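Local coordinates for LPS-assembly lipoprotein (Caulobacter crescentus, PDB 4KWY), which probably works, as an LptE-family lipoprotein, with the outer-membrane machinery that assembles lipopolysaccharide at the cell surface, at residues T15-G20 against L46-N51; Y24-Q29 against E121-I126; S73-L78 against K89-V94. All blocks are in the same frame, centred on the assembly; numbering follows the deposited sequence.

Contact 1. Residues T15-G20 against L46-N51; sequences TVAAEG and LYLSVN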
loop_
_atom_site.group_PDB
_atom_site.type_symbol
_atom_site.label_atom_id
_atom_site.label_comp_id
_atom_site.label_asym_id
_atom_site.label_seq_id
_atom_site.Cartn_x
_atom_site.Cartn_y
_atom_site.Cartn_z
ATOM N N THR A 15 1.325 10.117 -3.226
ATOM C CA THR A 15 2.034 8.921 -2.780
ATOM C C THR A 15 3.314 8.767 -3.578
ATOM O O THR A 15 3.311 8.851 -4.806
ATOM C CB THR A 15 1.098 7.720 -2.842
ATOM O OG1 THR A 15 -0.136 8.126 -2.258
ATOM C CG2 THR A 15 1.625 6.514 -2.071
ATOM N N VAL A 16 4.419 8.634 -2.841
ATOM C CA VAL A 16 5.803 8.508 -3.317
ATOM C C VAL A 16 6.342 7.130 -2.891
ATOM O O VAL A 16 6.273 6.742 -1.720
ATOM C CB VAL A 16 6.743 9.655 -2.796
ATOM C CG1 VAL A 16 8.082 9.657 -3.521
ATOM C CG2 VAL A 16 6.091 11.027 -2.898
ATOM N N ALA A 17 6.904 6.423 -3.842
ATOM C CA ALA A 17 7.524 5.145 -3.578
ATOM C C ALA A 17 8.805 5.022 -4.380
ATOM O O ALA A 17 8.904 5.518 -5.517
ATOM C CB ALA A 17 6.568 4.006 -3.916
ATOM N N ALA A 18 9.791 4.366 -3.776
ATOM C CA ALA A 18 11.034 4.068 -4.448
ATOM C C ALA A 18 10.821 2.858 -5.375
ATOM O O ALA A 18 9.828 2.133 -5.225
ATOM C CB ALA A 18 12.120 3.782 -3.421
ATOM N N GLU A 19 11.739 2.659 -6.341
ATOM C CA GLU A 19 11.736 1.541 -7.284
ATOM C C GLU A 19 11.451 0.200 -6.582
ATOM O O GLU A 19 12.145 -0.151 -5.618
ATOM C CB GLU A 19 13.096 1.461 -7.991
ATOM C CG GLU A 19 13.244 2.390 -9.184
ATOM C CD GLU A 19 14.358 2.003 -10.144
ATOM O OE1 GLU A 19 14.460 0.805 -10.501
ATOM O OE2 GLU A 19 15.115 2.910 -10.563
ATOM N N GLY A 20 10.429 -0.510 -7.051
ATOM C CA GLY A 20 10.053 -1.797 -6.490
ATOM C C GLY A 20 8.651 -2.213 -6.860
ATOM O O GLY A 20 7.786 -1.351 -7.011
ATOM N N LEU A 46 3.201 11.335 0.765
ATOM C CA LEU A 46 3.200 10.084 1.498
ATOM C C LEU A 46 4.321 9.206 0.959
ATOM O O LEU A 46 4.234 8.730 -0.173
ATOM C CB LEU A 46 1.823 9.372 1.434
ATOM C CG LEU A 46 1.746 7.998 2.111
ATOM C CD1 LEU A 46 1.997 8.099 3.591
ATOM C CD2 LEU A 46 0.411 7.338 1.848
ATOM N N TYR A 47 5.355 8.973 1.791
ATOM C CA TYR A 47 6.518 8.145 1.450
ATOM C C TYR A 47 6.339 6.731 1.906
ATOM O O TYR A 47 6.195 6.497 3.104
ATOM C CB TYR A 47 7.779 8.714 2.080
ATOM C CG TYR A 47 8.396 9.758 1.218
ATOM C CD1 TYR A 47 8.041 11.095 1.352
ATOM C CD2 TYR A 47 9.380 9.429 0.290
ATOM C CE1 TYR A 47 8.679 12.086 0.611
ATOM C CE2 TYR A 47 9.996 10.403 -0.482
ATOM C CZ TYR A 47 9.637 11.732 -0.325
ATOM O OH TYR A 47 10.236 12.681 -1.117
ATOM N N LEU A 48 6.401 5.785 0.967
ATOM C CA LEU A 48 6.225 4.381 1.291
ATOM C C LEU A 48 7.545 3.648 1.297
ATOM O O LEU A 48 8.298 3.782 0.342
ATOM C CB LEU A 48 5.297 3.719 0.270
ATOM C CG LEU A 48 3.937 4.319 0.035
ATOM C CD1 LEU A 48 3.286 3.599 -1.112
ATOM C CD2 LEU A 48 3.063 4.209 1.277
ATOM N N SER A 49 7.825 2.867 2.363
ATOM C CA SER A 49 9.036 2.032 2.432
ATOM C C SER A 49 8.617 0.582 2.564
ATOM O O SER A 49 8.366 0.076 3.663
ATOM C CB SER A 49 9.966 2.448 3.564
ATOM O OG SER A 49 10.361 3.784 3.343
ATOM N N VAL A 50 8.469 -0.062 1.418
ATOM C CA VAL A 50 8.094 -1.463 1.360
ATOM C C VAL A 50 9.365 -2.294 1.471
ATOM O O VAL A 50 10.374 -1.972 0.840
ATOM C CB VAL A 50 7.277 -1.835 0.079
ATOM C CG1 VAL A 50 6.866 -3.317 0.100
ATOM C CG2 VAL A 50 6.034 -0.952 -0.052
ATOM N N ASN A 51 9.284 -3.405 2.243
ATOM C CA ASN A 51 10.344 -4.406 2.325
ATOM C C ASN A 51 10.163 -5.262 1.069
ATOM O O ASN A 51 9.350 -6.193 1.039
ATOM C CB ASN A 51 10.232 -5.193 3.629
ATOM C CG ASN A 51 11.345 -6.167 3.853
ATOM O OD1 ASN A 51 11.970 -6.682 2.918
ATOM N ND2 ASN A 51 11.609 -6.453 5.111
#
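V16 is held to the strand of L46-N51 through both of its backbone polar groups. Its N donates to L46 O at 2.7 Å, with an N-H...O angle of 173°. Its O accepts from L48 N at 2.9 Å. One residue thus bridges to the two neighbours of Y47, the ladder expected of parallel strands. Weaker CA-H...O contacts fill in between: T15 CA meets L46 O, and Y47 CA meets V16 O at 3.5 Å. The two strands are the ends of a beta-alpha-beta unit, with helix 21-34 as the crossover. T15 and L48 lie on the face that this helix covers. There T15 CG2 packs on L48 CD1 at 3.5 Å, the two side chains crossing at a slant. T15 chi1 (-46°) sets OG1 beside the backbone N, which leaves CG2 anti to that N, where it meets L48. T15 OG1 is buried and has no polar partner in the model. On the other face V16 and Y47 lie side by side. V16 CB sits over one face of the Y47 ring, 4.1 Å from its centroid, in a CH-pi contact. V16 CG1 touches ring atom Y47 CE2 at 3.7 Å. Beyond the paired residues, N51 OD1 accepts from R54 N and caps the next helix.

Contact 2. Residues Y24-Q29 against E121-I126; sequences YLLREQ and EAARKI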
loop_
_atom_site.group_PDB
_atom_site.type_symbol
_atom_site.label_atom_id
_atom_site.label_comp_id
_atom_site.label_asym_id
_atom_site.label_seq_id
_atom_site.Cartn_x
_atom_site.Cartn_y
_atom_site.Cartn_z
ATOM N N TYR A 24 5.315 0.009 -6.154
ATOM C CA TYR A 24 4.559 0.306 -7.369
ATOM C C TYR A 24 3.102 -0.101 -7.181
ATOM O O TYR A 24 2.222 0.712 -7.416
ATOM C CB TYR A 24 5.176 -0.386 -8.606
ATOM C CG TYR A 24 4.367 -0.225 -9.882
ATOM C CD1 TYR A 24 4.444 0.944 -10.641
ATOM C CD2 TYR A 24 3.535 -1.247 -10.337
ATOM C CE1 TYR A 24 3.699 1.097 -11.816
ATOM C CE2 TYR A 24 2.779 -1.104 -11.503
ATOM C CZ TYR A 24 2.871 0.065 -12.247
ATOM O OH TYR A 24 2.130 0.187 -13.403
ATOM N N LEU A 25 2.850 -1.346 -6.741
ATOM C CA LEU A 25 1.500 -1.867 -6.508
ATOM C C LEU A 25 0.784 -1.096 -5.393
ATOM O O LEU A 25 -0.374 -0.724 -5.567
ATOM C CB LEU A 25 1.515 -3.372 -6.185
ATOM C CG LEU A 25 1.876 -4.363 -7.316
ATOM C CD1 LEU A 25 1.898 -5.788 -6.790
ATOM C CD2 LEU A 25 0.891 -4.290 -8.493
ATOM N N LEU A 26 1.470 -0.837 -4.265
ATOM C CA LEU A 26 0.877 -0.107 -3.144
ATOM C C LEU A 26 0.545 1.314 -3.546
ATOM O O LEU A 26 -0.539 1.770 -3.224
ATOM C CB LEU A 26 1.772 -0.136 -1.876
ATOM C CG LEU A 26 1.206 0.549 -0.608
ATOM C CD1 LEU A 26 -0.190 0.088 -0.287
ATOM C CD2 LEU A 26 2.069 0.331 0.554
ATOM N N ARG A 27 1.448 2.006 -4.256
ATOM C CA ARG A 27 1.240 3.390 -4.720
ATOM C C ARG A 27 0.012 3.470 -5.638
ATOM O O ARG A 27 -0.836 4.346 -5.449
ATOM C CB ARG A 27 2.494 3.906 -5.448
ATOM C CG ARG A 27 2.511 5.418 -5.713
ATOM C CD ARG A 27 3.334 5.840 -6.934
ATOM N NE ARG A 27 4.663 5.214 -7.017
ATOM C CZ ARG A 27 5.042 4.352 -7.967
ATOM N NH1 ARG A 27 4.201 4.005 -8.937
ATOM N NH2 ARG A 27 6.260 3.821 -7.942
ATOM N N GLU A 28 -0.088 2.527 -6.600
ATOM C CA GLU A 28 -1.183 2.384 -7.559
ATOM C C GLU A 28 -2.491 2.201 -6.801
ATOM O O GLU A 28 -3.458 2.894 -7.104
ATOM C CB GLU A 28 -0.912 1.179 -8.483
ATOM C CG GLU A 28 -1.648 1.203 -9.812
ATOM C CD GLU A 28 -1.472 -0.026 -10.690
ATOM O OE1 GLU A 28 -1.519 -1.163 -10.160
ATOM O OE2 GLU A 28 -1.338 0.151 -11.923
ATOM N N GLN A 29 -2.499 1.330 -5.769
ATOM C CA GLN A 29 -3.664 1.058 -4.932
ATOM C C GLN A 29 -4.057 2.258 -4.099
ATOM O O GLN A 29 -5.246 2.496 -3.929
ATOM C CB GLN A 29 -3.407 -0.151 -4.013
ATOM C CG GLN A 29 -3.630 -1.517 -4.672
ATOM C CD GLN A 29 -4.998 -1.639 -5.286
ATOM O OE1 GLN A 29 -6.019 -1.426 -4.634
ATOM N NE2 GLN A 29 -5.039 -1.857 -6.584
ATOM N N GLU A 121 -5.095 -4.510 0.488
ATOM C CA GLU A 121 -5.362 -4.506 1.940
ATOM C C GLU A 121 -4.452 -3.524 2.678
ATOM O O GLU A 121 -4.933 -2.860 3.590
ATOM C CB GLU A 121 -5.237 -5.913 2.553
ATOM C CG GLU A 121 -5.627 -6.037 4.036
ATOM C CD GLU A 121 -6.938 -5.460 4.564
ATOM O OE1 GLU A 121 -7.890 -5.264 3.772
ATOM O OE2 GLU A 121 -7.018 -5.241 5.796
ATOM N N ALA A 122 -3.154 -3.428 2.299
ATOM C CA ALA A 122 -2.227 -2.449 2.877
ATOM C C ALA A 122 -2.722 -1.042 2.600
ATOM O O ALA A 122 -2.763 -0.240 3.530
ATOM C CB ALA A 122 -0.827 -2.637 2.328
ATOM N N ALA A 123 -3.185 -0.769 1.342
ATOM C CA ALA A 123 -3.730 0.523 0.898
ATOM C C ALA A 123 -4.950 0.894 1.695
ATOM O O ALA A 123 -5.043 2.024 2.149
ATOM C CB ALA A 123 -4.072 0.478 -0.575
ATOM N N ARG A 124 -5.853 -0.072 1.912
ATOM C CA ARG A 124 -7.082 0.073 2.676
ATOM C C ARG A 124 -6.780 0.436 4.143
ATOM O O ARG A 124 -7.407 1.344 4.666
ATOM C CB ARG A 124 -7.890 -1.234 2.581
ATOM C CG ARG A 124 -9.269 -1.184 3.200
ATOM C CD ARG A 124 -9.893 -2.560 3.183
ATOM N NE ARG A 124 -11.198 -2.602 3.855
ATOM C CZ ARG A 124 -12.304 -3.092 3.301
ATOM N NH1 ARG A 124 -12.281 -3.562 2.059
ATOM N NH2 ARG A 124 -13.435 -3.136 3.991
ATOM N N LYS A 125 -5.815 -0.248 4.783
ATOM C CA LYS A 125 -5.389 -0.004 6.176
ATOM C C LYS A 125 -4.762 1.400 6.359
ATOM O O LYS A 125 -5.061 2.067 7.338
ATOM C CB LYS A 125 -4.389 -1.084 6.619
ATOM C CG LYS A 125 -5.039 -2.378 7.042
ATOM C CD LYS A 125 -4.009 -3.436 7.276
ATOM C CE LYS A 125 -3.988 -3.892 8.710
ATOM N NZ LYS A 125 -3.097 -5.072 8.896
ATOM N N ILE A 126 -3.894 1.827 5.429
ATOM C CA ILE A 126 -3.246 3.137 5.437
ATOM C C ILE A 126 -4.307 4.276 5.202
ATOM O O ILE A 126 -4.284 5.287 5.913
ATOM C CB ILE A 126 -2.103 3.172 4.379
ATOM C CG1 ILE A 126 -0.973 2.202 4.753
ATOM C CG2 ILE A 126 -1.560 4.622 4.183
ATOM C CD1 ILE A 126 0.075 2.010 3.633
#
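L26 reaches from one helix to A122, A123 and I126 on the other, and it carries most of the contact. All the interactions across the helices are apolar, and no hydrogen bond joins the two segments. The first group is made by the two methyls of L26. CG is anti to the backbone N (chi1 -177°), which carries it off the helix toward the E121-I126 segment. L26 CD1 then rests on the backbone and small side chains of the partner. It lies 3.5 Å from A123 N, 3.8 Å from A122 CB and 3.9 Å from A123 CB. The approach to A123 N is van der Waals packing, since a methyl accepts no hydrogen bond. L26 CD2 takes a different course. It meets I126 CD1 at 4.0 Å, the two side chains tip to tip.

The second group is a close approach of CB atoms. Q29 CB lies 3.6 Å from A123 CB, and the CA atoms of these residues are 5.9 Å apart. Both CB atoms point toward the opposite helix. The side chain of Q29 also touches A119 and A120 further back on the long helix.

Backbone bonds run along each helix: Q29 N to L25 O and I126 N to A122 O, both 3.0 Å.

The same side chains also meet the sheet: L26 touches M72, V74 and L48, and I126 touches T92, W76 and L46. The axes of the two segments pass 8.9 Å apart at 51°, with A122 and A123 of helix 104-135 at the crossing. This is helix-on-helix packing over one face of a sheet, within the alpha/beta fold of this LptE-family protein.

Contact 3. Residues S73-L78 against K89-V94; sequences SVDWRL and KGRTDV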
loop_
_atom_site.group_PDB
_atom_site.type_symbol
_atom_site.label_atom_id
_atom_site.label_comp_id
_atom_site.label_asym_id
_atom_site.label_seq_id
_atom_site.Cartn_x
_atom_site.Cartn_y
_atom_site.Cartn_z
ATOM N N SER A 73 5.296 -5.702 4.322
ATOM C CA SER A 73 5.694 -4.866 5.448
ATOM C C SER A 73 6.011 -3.489 4.926
ATOM O O SER A 73 6.826 -3.349 4.005
ATOM C CB SER A 73 6.898 -5.470 6.147
ATOM O OG SER A 73 6.578 -6.776 6.579
ATOM N N VAL A 74 5.326 -2.468 5.462
ATOM C CA VAL A 74 5.495 -1.093 4.985
ATOM C C VAL A 74 5.657 -0.131 6.134
ATOM O O VAL A 74 4.781 -0.017 6.985
ATOM C CB VAL A 74 4.295 -0.603 4.103
ATOM C CG1 VAL A 74 4.700 0.581 3.223
ATOM C CG2 VAL A 74 3.656 -1.730 3.286
ATOM N N ASP A 75 6.726 0.630 6.097
ATOM C CA ASP A 75 6.937 1.769 6.984
ATOM C C ASP A 75 6.611 2.960 6.153
ATOM O O ASP A 75 7.063 3.014 5.013
ATOM C CB ASP A 75 8.374 1.832 7.533
ATOM C CG ASP A 75 8.604 0.878 8.681
ATOM O OD1 ASP A 75 8.028 1.102 9.767
ATOM O OD2 ASP A 75 9.364 -0.082 8.498
ATOM N N TRP A 76 5.787 3.882 6.658
ATOM C CA TRP A 76 5.436 5.050 5.865
ATOM C C TRP A 76 5.414 6.346 6.696
ATOM O O TRP A 76 5.104 6.325 7.887
ATOM C CB TRP A 76 4.105 4.820 5.132
ATOM C CG TRP A 76 2.985 4.353 6.000
ATOM C CD1 TRP A 76 2.630 3.060 6.271
ATOM C CD2 TRP A 76 2.048 5.182 6.690
ATOM N NE1 TRP A 76 1.523 3.034 7.089
ATOM C CE2 TRP A 76 1.143 4.324 7.364
ATOM C CE3 TRP A 76 1.891 6.579 6.813
ATOM C CZ2 TRP A 76 0.093 4.811 8.147
ATOM C CZ3 TRP A 76 0.822 7.064 7.551
ATOM C CH2 TRP A 76 -0.055 6.185 8.224
ATOM N N ARG A 77 5.739 7.474 6.028
ATOM C CA ARG A 77 5.787 8.846 6.573
ATOM C C ARG A 77 4.911 9.778 5.766
ATOM O O ARG A 77 5.008 9.787 4.538
ATOM C CB ARG A 77 7.222 9.406 6.533
ATOM C CG ARG A 77 8.201 8.652 7.348
ATOM C CD ARG A 77 9.579 9.239 7.247
ATOM N NE ARG A 77 10.552 8.147 7.355
ATOM C CZ ARG A 77 11.136 7.764 8.488
ATOM N NH1 ARG A 77 10.929 8.437 9.613
ATOM N NH2 ARG A 77 11.978 6.737 8.492
ATOM N N LEU A 78 4.129 10.626 6.443
ATOM C CA LEU A 78 3.300 11.630 5.779
ATOM C C LEU A 78 3.947 12.976 6.000
ATOM O O LEU A 78 4.175 13.366 7.148
ATOM C CB LEU A 78 1.841 11.601 6.279
ATOM C CG LEU A 78 0.846 12.493 5.496
ATOM C CD1 LEU A 78 0.500 11.876 4.123
ATOM C CD2 LEU A 78 -0.408 12.710 6.278
ATOM N N LYS A 89 3.022 9.379 10.738
ATOM C CA LYS A 89 3.719 8.185 10.252
ATOM C C LYS A 89 2.956 6.884 10.668
ATOM O O LYS A 89 1.916 6.939 11.354
ATOM C CB LYS A 89 5.203 8.185 10.694
ATOM C CG LYS A 89 5.540 7.741 12.106
ATOM C CD LYS A 89 7.057 7.733 12.233
ATOM C CE LYS A 89 7.588 7.119 13.504
ATOM N NZ LYS A 89 9.078 7.217 13.590
ATOM N N GLY A 90 3.448 5.747 10.191
ATOM C CA GLY A 90 2.860 4.456 10.496
ATOM C C GLY A 90 3.683 3.286 10.009
ATOM O O GLY A 90 4.705 3.445 9.322
ATOM N N ARG A 91 3.228 2.091 10.416
ATOM C CA ARG A 91 3.754 0.783 10.049
ATOM C C ARG A 91 2.550 -0.082 9.715
ATOM O O ARG A 91 1.554 -0.040 10.427
ATOM C CB ARG A 91 4.638 0.197 11.167
ATOM C CG ARG A 91 5.067 -1.274 10.989
ATOM C CD ARG A 91 5.937 -1.573 9.768
ATOM N NE ARG A 91 6.198 -3.012 9.656
ATOM C CZ ARG A 91 7.406 -3.572 9.688
ATOM N NH1 ARG A 91 8.493 -2.818 9.781
ATOM N NH2 ARG A 91 7.537 -4.888 9.605
ATOM N N THR A 92 2.587 -0.762 8.577
ATOM C CA THR A 92 1.483 -1.621 8.110
ATOM C C THR A 92 2.093 -2.972 7.737
ATOM O O THR A 92 3.081 -3.035 7.020
ATOM C CB THR A 92 0.732 -0.911 6.931
ATOM O OG1 THR A 92 0.356 0.398 7.347
ATOM C CG2 THR A 92 -0.504 -1.654 6.446
ATOM N N ASP A 93 1.520 -4.033 8.245
ATOM C CA ASP A 93 1.953 -5.397 7.963
ATOM C C ASP A 93 0.757 -6.189 7.515
ATOM O O ASP A 93 -0.183 -6.357 8.282
ATOM C CB ASP A 93 2.588 -6.041 9.202
ATOM C CG ASP A 93 4.080 -6.251 9.089
ATOM O OD1 ASP A 93 4.490 -7.216 8.411
ATOM O OD2 ASP A 93 4.833 -5.500 9.746
ATOM N N VAL A 94 0.773 -6.651 6.264
ATOM C CA VAL A 94 -0.326 -7.421 5.685
ATOM C C VAL A 94 0.193 -8.797 5.217
ATOM O O VAL A 94 1.274 -8.877 4.621
ATOM C CB VAL A 94 -0.978 -6.623 4.521
ATOM C CG1 VAL A 94 -1.991 -7.484 3.764
ATOM C CG2 VAL A 94 -1.655 -5.360 5.040
HETATM O O HOH W 1 7.595 3.926 11.206
#
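W76 lays its indole across the strand opposite and bonds to a threonine there. G90 CA sits over one face of the six-membered ring, 3.8 Å from its centroid, as a CH-pi contact. G90 has no side chain, and the indole lies directly on its backbone, G90 CA 3.5 Å above the ring plane. Chi1 of W76 (51°) sets CG between the backbone N and the carbonyl carbon, and from there the ring extends across G90. At the ring edge W76 NE1 donates to T92 OG1 at 2.9 Å, nearly in the ring plane.

The backbones form a regular antiparallel ladder. V74 and T92 are a hydrogen-bonded pair, and so are W76 and G90, with W76 N to G90 O at 2.9 Å.

The other face is charged. R91 grips D93 OD2 side-on with NE and NH2, both at 2.8 Å. R91 NH1 forms a salt bridge with D75 OD2 at 3.1 Å, its hydrogen bond weak and bent, though R91 is poorly ordered. S73 OG donates to D93 OD1 at 2.8 Å from above the carboxylate plane. D93 OD1 has a further salt bridge to R71, and S73 OG also bonds to R54.

These strands form a beta hairpin. Strand 44-50 pairs with the far side of strand 67-80, and helix 104-135 covers the W76 and T92 face through I126.

Overall arrangement
Contact 2 is the buried one, its centre about 2 Å from the centre of the chain. Contacts 1 and 3 are partly buried, their centres about 9 and 8 Å from that same point, and each has one sheet face turned to the helices. Helix 21-34 is the crossover of contact 1 and a partner in contact 2. Strands 44-50 and 67-80 are neighbours, so contacts 1 and 3 belong to one sheet. S49 N probably bonds to D75 O, and Y47 N to R77 O, between the two strands. The chemistry follows the place. The helix pair is apolar, the parallel pair joins backbone bonds to apolar and aromatic packing, and the hairpin adds charges on its outer face.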